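Local coordinates for protein 4-hydroxy-tetrahydrodipicolinate synthase (Methylacidiphilum fumariolicum SolV, PDB 6T3T) that probably condenses pyruvate with aspartate semialdehyde to form 4-hydroxy-tetrahydrodipicolinate, a step of lysine biosynthesis, working as a homotetramer built as a dimer of dimers, at residues Val253-Ala258 and Gln277-Leu282; Leu240-Met245 and Lys283-Arg288; Asn209-Pro214 and Ser287-Lys292; Thr8-Pro13 and Lys22-Leu27. All coordinates share one frame; numbering follows the deposited sequence.

Interaction 1 (Val253-Ala258 and Gln277-Leu282); sequences VKTALA and QNLEKL
Thr255 points its methyl, not its hydroxyl, at the two leucines that segment 277-282 of helix 276-295 presents, Leu279 and Leu282. The torsion decides this: OG1 sits beside the backbone N (chi1 -63°) and bonds back to Val251 O one turn earlier, which leaves CG2 anti to the N and directed across the contact. There Thr255 CG2 meets Leu279 CD1 at 3.5 Å, a pair closer than ordinary van der Waals contact. The same methyl lies 4.0 Å from Leu282 CD2, and its side chain slants across both leucines instead of running alongside either.

Leu279 and Leu282 are three positions apart, so they emerge from neighbouring turns on one face. Both have CG anti to the backbone N (chi1 177° in Leu282). Leu279 leaves its helix obliquely, and only its CD1 end reaches Thr255, at the solvent-exposed margin. Leu282 points toward the other helix, and its CD2 fits into the angle between Thr255 and Ala256, 4.1 Å from Ala256 N and 4.3 Å from Ala256 CB. The small alanine lets the leucine methyl approach the backbone itself. Even so, the segment axes stay 10.9 Å apart and cross at -61°, consistent with a touch confined to these few groups. Leu265 also touches Thr255, and Leu210 covers Ala256.

Helices 251-259 and 276-295 belong to the C-terminal helical region that follows the barrel in this family. With 141 Å² buried and no polar pair between the two segments, their union here rests on shape and exclusion of water, the one nearby hydroxyl being satisfied within its own helix.

Interaction 2 (Leu240-Met245 and Lys283-Arg288); sequences LFRDLM and KTTLSR
Thr285 presses both branches of its side chain against segment 240-245, the hydroxyl on Asp243 and the methyl on Leu240. Thr285 OG1 donates to Asp243 OD2 at 2.4 Å, a value so short that its exact length is doubtful. On the other branch, Thr285 CG2, anti to its backbone N, rests 3.6 Å from Leu240 N and 4.2 Å from Leu240 CB, against the backbone of helix 227-243.

A second group fastens the same carboxylate oxygen. Arg242 NH1 reaches Asp243 OD2 at 3.2 Å with an N-H...O angle of 159°, forming a salt bridge between sequence neighbours. The bond lies in the guanidinium plane but comes down on the carboxylate from 51° above its plane. A bend in the arginine chain (chi3 54°) folds the group back into this position, with the Thr285 hydroxyl near its edge.

Farther out, Thr285 OG1 pairs with Lys281 O of the preceding turn, which must share the single hydroxyl proton with the carboxylate, and the Lys281 side chain packs on Asp243. Replacing Asp243 by an alanine would probably leave Thr285 without its acceptor across the contact and set the Arg242 guanidinium free to turn.

A buried carboxylate between a hydroxyl and an arginine is likely to stay ionised and probably eases the nearness of Lys281 NZ to Arg242 NH1, giving helices 227-243 and 276-295 a polar clasp beside their apolar packing.

Interaction 3 (Asn209-Pro214 and Ser287-Lys292); sequences NLFPRP and SRTKEK
Phe211 reaches segment 287-292 with the far end of its ring, and the contacts it makes there are all apolar. Phe211 CZ comes 3.9 Å from Lys290 CG, which lies at the ring edge near its plane, the lysine chain running at about a right angle to the phenylalanine. On the neighbouring corner, Phe211 CE2 is 4.1 Å from Thr289 CG2, a methyl directed at the ring because it stands anti to the backbone N.

The polar ends of both helix residues find partners away from the ring. Thr289 OG1 bonds to Thr285 O in the preceding turn, and Lys290, extended beyond CG, carries NZ to a salt bridge with Glu260. The aromatic ring thus meets only the carbon parts of two polar residues.

Cutting Phe211 back to an alanine would probably strip Lys290 CG and the Thr289 methyl of this aromatic partner and open a gap between the loop and helix 276-295.

Phe211 occupies the N-cap position of helix 212-223, at the end of the loop from barrel strand 202-205. Leu240 of helix 227-243 and Leu286 and Leu293 of helix 276-295 also pack on it, so the ring plugs the junction between helix 212-223 and the C-terminal helices.

Interaction 4 (Thr8-Pro13 and Lys22-Leu27); sequences TAIISP and KALERL
Leu27 N donates to Ala23 O at 2.9 Å, a helical turn that holds both side chains on the face turned to segment 8-13. The side-chain contacts against that face are apolar. Leu27 CD2 enters between two consecutive isoleucines, 4.1 Å from Ile10 CB and 3.9 Å from Ile11 CG1. In Ile10, CG1 stands between the backbone N and the carbonyl carbon (chi1 54°), which directs Ile10 CD1 to Leu24 CD1 at 3.9 Å, the two chains crossing at about a right angle.

One turn earlier in the helix, the Pro13 ring takes over. Its CG lies 3.6 Å from Leu24 N and its CB 3.8 Å from Ala23 CB; the small alanine side chain leaves the ring close to the helix backbone.

Strand 5-9 is the first of the TIM barrel and helix 21-32 the first on its outside, joined through the small hairpin 14-15/18-19. Leu59 and Leu62 of helix 53-67 cover Leu24 as well. Ile11 also touches Val253 and Leu257 of helix 251-259 and lies about 4 Å, side chain to side chain, from Thr45, a predicted pyruvate-binding residue, which brings the Ile11 end of the contact beside the probable pyruvate site.

How the interactions relate
From the N terminus, interaction 4 comes first: it closes a short loop through the hairpin and is finished long before the others open. Interaction 3 opens next, at 209-214, followed by interaction 2 at 240-245 and interaction 1 at 253-258. They close in reverse order along helix 276-295, interaction 1 innermost, and interactions 2 and 3 share Ser287 and Arg288; nothing crosses. The one long helix thus binds in turn helix 251-259, helix 227-243 and the entrance to helix 212-223. Lys254 NZ to Ser12 O and Asn209 ND2 to Ala9 O, both probable hydrogen bonds, join interactions 1 and 3 to interaction 4 at the barrel.

Interaction 1 (Val253-Ala258 and Gln277-Leu282)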
# COMPACT_ATOMS: atom_id res chain seq x y z
N VAL A 253 -16.56 -16.28 12.11
CA VAL A 253 -17.90 -16.82 11.86
C VAL A 253 -18.03 -18.23 12.42
O VAL A 253 -19.07 -18.60 12.97
CB VAL A 253 -18.29 -16.74 10.37
CG1 VAL A 253 -17.54 -17.78 9.50
CG2 VAL A 253 -19.78 -16.93 10.24
N LYS A 254 -16.98 -19.04 12.33
CA LYS A 254 -17.12 -20.38 12.92
C LYS A 254 -17.13 -20.29 14.45
O LYS A 254 -17.84 -21.05 15.11
CB LYS A 254 -16.01 -21.32 12.42
CG LYS A 254 -16.12 -22.74 13.00
CD LYS A 254 -15.11 -23.70 12.41
CE LYS A 254 -15.64 -24.40 11.17
NZ LYS A 254 -14.73 -25.55 10.86
N THR A 255 -16.35 -19.37 15.02
CA THR A 255 -16.41 -19.12 16.46
C THR A 255 -17.81 -18.67 16.89
O THR A 255 -18.31 -19.07 17.95
CB THR A 255 -15.37 -18.08 16.86
OG1 THR A 255 -14.06 -18.61 16.59
CG2 THR A 255 -15.47 -17.76 18.33
N ALA A 256 -18.43 -17.79 16.10
CA ALA A 256 -19.77 -17.33 16.45
C ALA A 256 -20.77 -18.48 16.42
O ALA A 256 -21.54 -18.67 17.37
CB ALA A 256 -20.20 -16.21 15.50
N LEU A 257 -20.75 -19.30 15.36
CA LEU A 257 -21.68 -20.41 15.26
C LEU A 257 -21.46 -21.42 16.39
O LEU A 257 -22.42 -22.00 16.90
CB LEU A 257 -21.57 -21.10 13.89
CG LEU A 257 -22.15 -20.31 12.71
CD1 LEU A 257 -21.53 -20.79 11.42
CD2 LEU A 257 -23.73 -20.33 12.65
N ALA A 258 -20.20 -21.62 16.79
CA ALA A 258 -19.96 -22.53 17.92
C ALA A 258 -20.48 -21.93 19.23
O ALA A 258 -20.93 -22.66 20.11
CB ALA A 258 -18.48 -22.86 18.05
N GLN A 277 -8.94 -11.23 23.45
CA GLN A 277 -9.59 -9.93 23.35
C GLN A 277 -10.50 -9.85 22.15
O GLN A 277 -11.53 -9.16 22.20
CB GLN A 277 -8.54 -8.81 23.29
CG GLN A 277 -7.76 -8.76 21.97
CD GLN A 277 -6.45 -9.57 21.98
OE1 GLN A 277 -6.25 -10.50 22.80
NE2 GLN A 277 -5.54 -9.21 21.06
N ASN A 278 -10.15 -10.53 21.05
CA ASN A 278 -10.99 -10.50 19.86
C ASN A 278 -12.19 -11.41 20.02
O ASN A 278 -13.28 -11.09 19.52
CB ASN A 278 -10.16 -10.90 18.62
CG ASN A 278 -9.05 -9.91 18.33
OD1 ASN A 278 -9.18 -8.74 18.66
ND2 ASN A 278 -7.93 -10.37 17.73
N LEU A 279 -12.01 -12.52 20.74
CA LEU A 279 -13.12 -13.37 21.12
C LEU A 279 -14.15 -12.58 21.93
O LEU A 279 -15.35 -12.68 21.69
CB LEU A 279 -12.61 -14.57 21.94
CG LEU A 279 -13.66 -15.59 22.45
CD1 LEU A 279 -14.29 -16.31 21.26
CD2 LEU A 279 -13.10 -16.64 23.43
N GLU A 280 -13.67 -11.78 22.91
CA GLU A 280 -14.60 -11.03 23.74
C GLU A 280 -15.33 -9.97 22.93
O GLU A 280 -16.54 -9.77 23.10
CB GLU A 280 -13.87 -10.36 24.90
CG GLU A 280 -14.77 -9.43 25.72
CD GLU A 280 -15.83 -10.20 26.53
OE1 GLU A 280 -15.71 -11.44 26.65
OE2 GLU A 280 -16.77 -9.55 27.05
N LYS A 281 -14.60 -9.26 22.08
CA LYS A 281 -15.22 -8.28 21.20
C LYS A 281 -16.28 -8.94 20.32
O LYS A 281 -17.39 -8.42 20.19
CB LYS A 281 -14.14 -7.61 20.34
CG LYS A 281 -14.65 -6.64 19.30
CD LYS A 281 -15.25 -5.42 19.95
CE LYS A 281 -15.93 -4.51 18.93
NZ LYS A 281 -16.85 -3.52 19.62
N LEU A 282 -15.94 -10.08 19.72
CA LEU A 282 -16.91 -10.80 18.89
C LEU A 282 -18.14 -11.19 19.70
O LEU A 282 -19.28 -11.01 19.26
CB LEU A 282 -16.26 -12.05 18.26
CG LEU A 282 -17.27 -12.86 17.44
CD1 LEU A 282 -17.81 -12.01 16.26
CD2 LEU A 282 -16.67 -14.21 16.96

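Interaction 2 (Leu240-Met245 and Lys283-Arg288)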
# COMPACT_ATOMS: atom_id res chain seq x y z
N LEU A 240 -21.26 -6.15 13.37
CA LEU A 240 -21.06 -7.58 13.13
C LEU A 240 -20.24 -7.81 11.86
O LEU A 240 -19.29 -8.60 11.86
CB LEU A 240 -22.40 -8.32 13.07
CG LEU A 240 -22.19 -9.83 12.83
CD1 LEU A 240 -21.67 -10.54 14.06
CD2 LEU A 240 -23.45 -10.50 12.32
N PHE A 241 -20.59 -7.12 10.76
CA PHE A 241 -19.82 -7.26 9.52
C PHE A 241 -18.34 -7.03 9.76
O PHE A 241 -17.49 -7.73 9.19
CB PHE A 241 -20.30 -6.28 8.46
CG PHE A 241 -21.65 -6.58 7.89
CD1 PHE A 241 -22.25 -7.83 8.09
CD2 PHE A 241 -22.32 -5.62 7.16
CE1 PHE A 241 -23.52 -8.11 7.57
CE2 PHE A 241 -23.60 -5.88 6.63
CZ PHE A 241 -24.20 -7.13 6.83
N ARG A 242 -18.02 -6.01 10.56
CA ARG A 242 -16.65 -5.67 10.91
C ARG A 242 -15.99 -6.78 11.73
O ARG A 242 -14.87 -7.23 11.43
CB ARG A 242 -16.68 -4.35 11.69
CG ARG A 242 -15.44 -3.52 11.88
CD ARG A 242 -15.75 -2.52 13.04
NE ARG A 242 -16.25 -3.23 14.24
CZ ARG A 242 -17.14 -2.76 15.12
NH1 ARG A 242 -17.50 -3.51 16.15
NH2 ARG A 242 -17.67 -1.54 14.98
N ASP A 243 -16.65 -7.23 12.80
CA ASP A 243 -16.03 -8.20 13.68
C ASP A 243 -15.99 -9.62 13.11
O ASP A 243 -15.22 -10.45 13.60
CB ASP A 243 -16.72 -8.17 15.04
CG ASP A 243 -16.32 -6.97 15.83
OD1 ASP A 243 -15.29 -6.37 15.44
OD2 ASP A 243 -16.99 -6.61 16.82
N LEU A 244 -16.75 -9.91 12.05
CA LEU A 244 -16.55 -11.19 11.38
C LEU A 244 -15.26 -11.24 10.59
O LEU A 244 -14.93 -12.31 10.05
CB LEU A 244 -17.72 -11.48 10.44
CG LEU A 244 -19.00 -11.87 11.20
CD1 LEU A 244 -20.11 -12.11 10.20
CD2 LEU A 244 -18.75 -13.11 12.07
N MET A 245 -14.53 -10.11 10.52
CA MET A 245 -13.17 -10.05 9.97
C MET A 245 -12.13 -9.62 11.01
O MET A 245 -11.03 -9.21 10.63
CB MET A 245 -13.11 -9.08 8.78
CG MET A 245 -13.64 -9.64 7.50
SD MET A 245 -13.54 -8.49 6.08
CE MET A 245 -14.63 -7.22 6.63
N LYS A 283 -17.91 -11.76 20.88
CA LYS A 283 -19.01 -12.17 21.75
C LYS A 283 -19.92 -10.99 22.08
O LYS A 283 -21.14 -11.08 21.97
CB LYS A 283 -18.43 -12.79 23.02
CG LYS A 283 -19.44 -13.29 24.03
CD LYS A 283 -18.69 -14.01 25.15
CE LYS A 283 -19.63 -14.69 26.12
NZ LYS A 283 -18.89 -15.71 26.94
N THR A 284 -19.34 -9.87 22.49
CA THR A 284 -20.17 -8.73 22.83
C THR A 284 -20.89 -8.18 21.60
O THR A 284 -22.08 -7.86 21.67
CB THR A 284 -19.35 -7.64 23.55
OG1 THR A 284 -18.33 -7.17 22.68
CG2 THR A 284 -18.70 -8.19 24.80
N THR A 285 -20.19 -8.08 20.45
CA THR A 285 -20.86 -7.64 19.22
C THR A 285 -22.01 -8.58 18.84
O THR A 285 -23.08 -8.12 18.42
CB THR A 285 -19.88 -7.55 18.04
OG1 THR A 285 -18.92 -6.51 18.25
CG2 THR A 285 -20.63 -7.29 16.71
N LEU A 286 -21.81 -9.89 18.97
CA LEU A 286 -22.89 -10.84 18.67
C LEU A 286 -24.14 -10.54 19.49
O LEU A 286 -25.26 -10.51 18.95
CB LEU A 286 -22.44 -12.26 18.95
CG LEU A 286 -22.39 -13.33 17.87
CD1 LEU A 286 -22.14 -14.67 18.54
CD2 LEU A 286 -23.67 -13.37 17.04
N SER A 287 -23.98 -10.36 20.80
CA SER A 287 -25.13 -10.12 21.67
C SER A 287 -25.87 -8.85 21.26
O SER A 287 -27.09 -8.85 21.12
CB SER A 287 -24.67 -10.01 23.13
OG SER A 287 -24.62 -11.30 23.70
N ARG A 288 -25.12 -7.77 21.07
CA ARG A 288 -25.71 -6.48 20.70
C ARG A 288 -26.47 -6.56 19.39
O ARG A 288 -27.50 -5.91 19.21
CB ARG A 288 -24.61 -5.41 20.60
CG ARG A 288 -24.06 -4.96 21.92
CD ARG A 288 -22.85 -4.01 21.85
NE ARG A 288 -22.44 -3.65 23.21
CZ ARG A 288 -21.32 -3.00 23.54
NH1 ARG A 288 -21.07 -2.75 24.82
NH2 ARG A 288 -20.45 -2.62 22.61

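Interaction 3 (Asn209-Pro214 and Ser287-Lys292)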
# COMPACT_ATOMS: atom_id res chain seq x y z
N ASN A 209 -24.45 -16.78 7.30
CA ASN A 209 -24.31 -18.02 8.07
C ASN A 209 -25.03 -17.91 9.40
O ASN A 209 -25.58 -18.90 9.91
CB ASN A 209 -22.84 -18.31 8.34
CG ASN A 209 -22.17 -19.04 7.23
OD1 ASN A 209 -22.41 -20.24 7.01
ND2 ASN A 209 -21.29 -18.34 6.50
N LEU A 210 -24.97 -16.73 10.00
CA LEU A 210 -25.52 -16.44 11.31
C LEU A 210 -26.90 -15.83 11.22
O LEU A 210 -27.81 -16.26 11.94
CB LEU A 210 -24.60 -15.48 12.06
CG LEU A 210 -23.24 -16.01 12.54
CD1 LEU A 210 -22.36 -14.82 12.91
CD2 LEU A 210 -23.39 -16.99 13.76
N PHE A 211 -27.08 -14.87 10.31
CA PHE A 211 -28.31 -14.09 10.19
C PHE A 211 -28.77 -14.11 8.73
O PHE A 211 -28.72 -13.09 8.04
CB PHE A 211 -28.10 -12.66 10.70
CG PHE A 211 -27.68 -12.60 12.14
CD1 PHE A 211 -28.61 -12.82 13.15
CD2 PHE A 211 -26.36 -12.35 12.48
CE1 PHE A 211 -28.24 -12.78 14.50
CE2 PHE A 211 -25.96 -12.32 13.84
CZ PHE A 211 -26.91 -12.53 14.85
N PRO A 212 -29.22 -15.27 8.25
CA PRO A 212 -29.64 -15.37 6.83
C PRO A 212 -30.79 -14.45 6.46
O PRO A 212 -30.73 -13.77 5.44
CB PRO A 212 -30.03 -16.86 6.69
CG PRO A 212 -30.35 -17.31 8.07
CD PRO A 212 -29.37 -16.56 8.96
N ARG A 213 -31.85 -14.39 7.25
CA ARG A 213 -32.97 -13.52 6.88
C ARG A 213 -32.61 -12.04 6.86
O ARG A 213 -32.97 -11.36 5.89
CB ARG A 213 -34.17 -13.73 7.79
CG ARG A 213 -35.31 -14.51 7.22
CD ARG A 213 -36.56 -14.38 8.09
NE ARG A 213 -37.75 -14.34 7.28
CZ ARG A 213 -38.53 -15.40 7.10
NH1 ARG A 213 -39.60 -15.31 6.34
NH2 ARG A 213 -38.24 -16.55 7.69
N PRO A 214 -31.96 -11.47 7.89
CA PRO A 214 -31.60 -10.04 7.81
C PRO A 214 -30.64 -9.70 6.67
O PRO A 214 -30.79 -8.64 6.04
CB PRO A 214 -31.00 -9.78 9.20
CG PRO A 214 -31.66 -10.78 10.08
CD PRO A 214 -31.65 -12.02 9.22
N SER A 287 -23.98 -10.36 20.80
CA SER A 287 -25.13 -10.12 21.67
C SER A 287 -25.87 -8.85 21.26
O SER A 287 -27.09 -8.85 21.12
CB SER A 287 -24.67 -10.01 23.13
OG SER A 287 -24.62 -11.30 23.70
N ARG A 288 -25.12 -7.77 21.07
CA ARG A 288 -25.71 -6.48 20.70
C ARG A 288 -26.47 -6.56 19.39
O ARG A 288 -27.50 -5.91 19.21
CB ARG A 288 -24.61 -5.41 20.60
CG ARG A 288 -24.06 -4.96 21.92
CD ARG A 288 -22.85 -4.01 21.85
NE ARG A 288 -22.44 -3.65 23.21
CZ ARG A 288 -21.32 -3.00 23.54
NH1 ARG A 288 -21.07 -2.75 24.82
NH2 ARG A 288 -20.45 -2.62 22.61
N THR A 289 -25.94 -7.33 18.44
CA THR A 289 -26.57 -7.44 17.12
C THR A 289 -27.94 -8.10 17.20
O THR A 289 -28.88 -7.69 16.51
CB THR A 289 -25.65 -8.22 16.20
OG1 THR A 289 -24.42 -7.52 16.09
CG2 THR A 289 -26.29 -8.38 14.80
N LYS A 290 -28.05 -9.14 18.02
CA LYS A 290 -29.31 -9.86 18.14
C LYS A 290 -30.40 -8.95 18.65
O LYS A 290 -31.50 -8.90 18.09
CB LYS A 290 -29.14 -11.04 19.07
CG LYS A 290 -28.20 -12.08 18.52
CD LYS A 290 -28.36 -13.38 19.26
CE LYS A 290 -27.17 -14.29 18.91
NZ LYS A 290 -27.29 -15.67 19.46
N GLU A 291 -30.10 -8.19 19.72
CA GLU A 291 -31.10 -7.28 20.26
C GLU A 291 -31.40 -6.15 19.28
O GLU A 291 -32.57 -5.79 19.10
CB GLU A 291 -30.67 -6.75 21.63
CG GLU A 291 -31.53 -5.58 22.04
CD GLU A 291 -33.03 -5.96 22.19
OE1 GLU A 291 -33.80 -5.10 22.69
OE2 GLU A 291 -33.44 -7.11 21.85
N LYS A 292 -30.39 -5.60 18.61
CA LYS A 292 -30.66 -4.51 17.66
C LYS A 292 -31.52 -5.01 16.48
O LYS A 292 -32.43 -4.30 16.03
CB LYS A 292 -29.36 -3.91 17.15
CG LYS A 292 -28.49 -3.17 18.19
CD LYS A 292 -27.16 -2.84 17.53
CE LYS A 292 -26.32 -1.83 18.35
NZ LYS A 292 -25.07 -1.41 17.60

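Interaction 4 (Thr8-Pro13 and Lys22-Leu27)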
# COMPACT_ATOMS: atom_id res chain seq x y z
N THR A 8 -24.89 -17.95 0.50
CA THR A 8 -24.14 -18.09 1.73
C THR A 8 -22.90 -18.94 1.47
O THR A 8 -23.02 -20.09 1.05
CB THR A 8 -25.04 -18.72 2.81
OG1 THR A 8 -26.18 -17.87 2.99
CG2 THR A 8 -24.30 -18.94 4.16
N ALA A 9 -21.71 -18.37 1.69
CA ALA A 9 -20.47 -19.15 1.72
C ALA A 9 -20.45 -19.87 3.07
O ALA A 9 -20.19 -19.26 4.11
CB ALA A 9 -19.24 -18.26 1.53
N ILE A 10 -20.82 -21.15 3.07
CA ILE A 10 -21.01 -21.88 4.32
C ILE A 10 -19.67 -22.34 4.87
O ILE A 10 -18.74 -22.68 4.12
CB ILE A 10 -21.94 -23.09 4.11
CG1 ILE A 10 -21.42 -23.98 2.96
CG2 ILE A 10 -23.33 -22.62 3.85
CD1 ILE A 10 -21.91 -25.38 3.10
N ILE A 11 -19.58 -22.37 6.21
CA ILE A 11 -18.49 -23.09 6.88
C ILE A 11 -18.55 -24.58 6.50
O ILE A 11 -19.59 -25.10 6.09
CB ILE A 11 -18.60 -22.92 8.40
CG1 ILE A 11 -19.96 -23.41 8.90
CG2 ILE A 11 -18.45 -21.45 8.83
CD1 ILE A 11 -19.96 -23.87 10.36
N SER A 12 -17.43 -25.27 6.67
CA SER A 12 -17.42 -26.73 6.60
C SER A 12 -17.45 -27.19 8.05
O SER A 12 -16.44 -27.06 8.76
CB SER A 12 -16.17 -27.28 5.89
OG SER A 12 -16.17 -26.97 4.52
N PRO A 13 -18.59 -27.67 8.57
CA PRO A 13 -18.63 -28.05 9.99
C PRO A 13 -17.81 -29.31 10.22
O PRO A 13 -17.88 -30.26 9.43
CB PRO A 13 -20.12 -28.25 10.27
CG PRO A 13 -20.75 -28.47 8.96
CD PRO A 13 -19.92 -27.70 7.95
N LYS A 22 -24.59 -33.91 10.58
CA LYS A 22 -25.76 -33.37 11.25
C LYS A 22 -25.70 -31.84 11.32
O LYS A 22 -26.70 -31.16 11.06
CB LYS A 22 -25.89 -33.98 12.63
CG LYS A 22 -27.16 -33.55 13.37
CD LYS A 22 -28.43 -34.03 12.64
CE LYS A 22 -29.54 -32.97 12.63
NZ LYS A 22 -29.35 -31.99 11.51
N ALA A 23 -24.53 -31.29 11.67
CA ALA A 23 -24.40 -29.84 11.72
C ALA A 23 -24.59 -29.22 10.35
O ALA A 23 -25.21 -28.16 10.21
CB ALA A 23 -23.04 -29.46 12.29
N LEU A 24 -24.07 -29.88 9.32
CA LEU A 24 -24.23 -29.38 7.96
C LEU A 24 -25.71 -29.37 7.57
O LEU A 24 -26.19 -28.39 6.99
CB LEU A 24 -23.42 -30.24 6.99
CG LEU A 24 -23.44 -29.85 5.52
CD1 LEU A 24 -22.95 -28.43 5.31
CD2 LEU A 24 -22.61 -30.84 4.72
N GLU A 25 -26.42 -30.46 7.85
CA GLU A 25 -27.84 -30.51 7.55
C GLU A 25 -28.58 -29.40 8.28
O GLU A 25 -29.44 -28.73 7.71
CB GLU A 25 -28.41 -31.88 7.93
CG GLU A 25 -27.85 -33.02 7.12
CD GLU A 25 -28.11 -34.40 7.73
OE1 GLU A 25 -28.81 -34.50 8.77
OE2 GLU A 25 -27.59 -35.40 7.18
N ARG A 26 -28.30 -29.21 9.57
CA ARG A 26 -29.04 -28.18 10.29
C ARG A 26 -28.76 -26.81 9.71
O ARG A 26 -29.67 -25.99 9.58
CB ARG A 26 -28.75 -28.19 11.79
CG ARG A 26 -29.85 -27.37 12.53
CD ARG A 26 -29.89 -27.50 14.07
NE ARG A 26 -30.20 -28.85 14.57
CZ ARG A 26 -31.36 -29.49 14.42
NH1 ARG A 26 -32.37 -28.92 13.76
NH2 ARG A 26 -31.52 -30.71 14.93
N LEU A 27 -27.49 -26.53 9.39
CA LEU A 27 -27.13 -25.22 8.85
C LEU A 27 -27.79 -24.99 7.49
O LEU A 27 -28.30 -23.90 7.21
CB LEU A 27 -25.61 -25.09 8.78
CG LEU A 27 -24.91 -23.87 8.18
CD1 LEU A 27 -24.69 -22.70 9.18
CD2 LEU A 27 -23.57 -24.33 7.61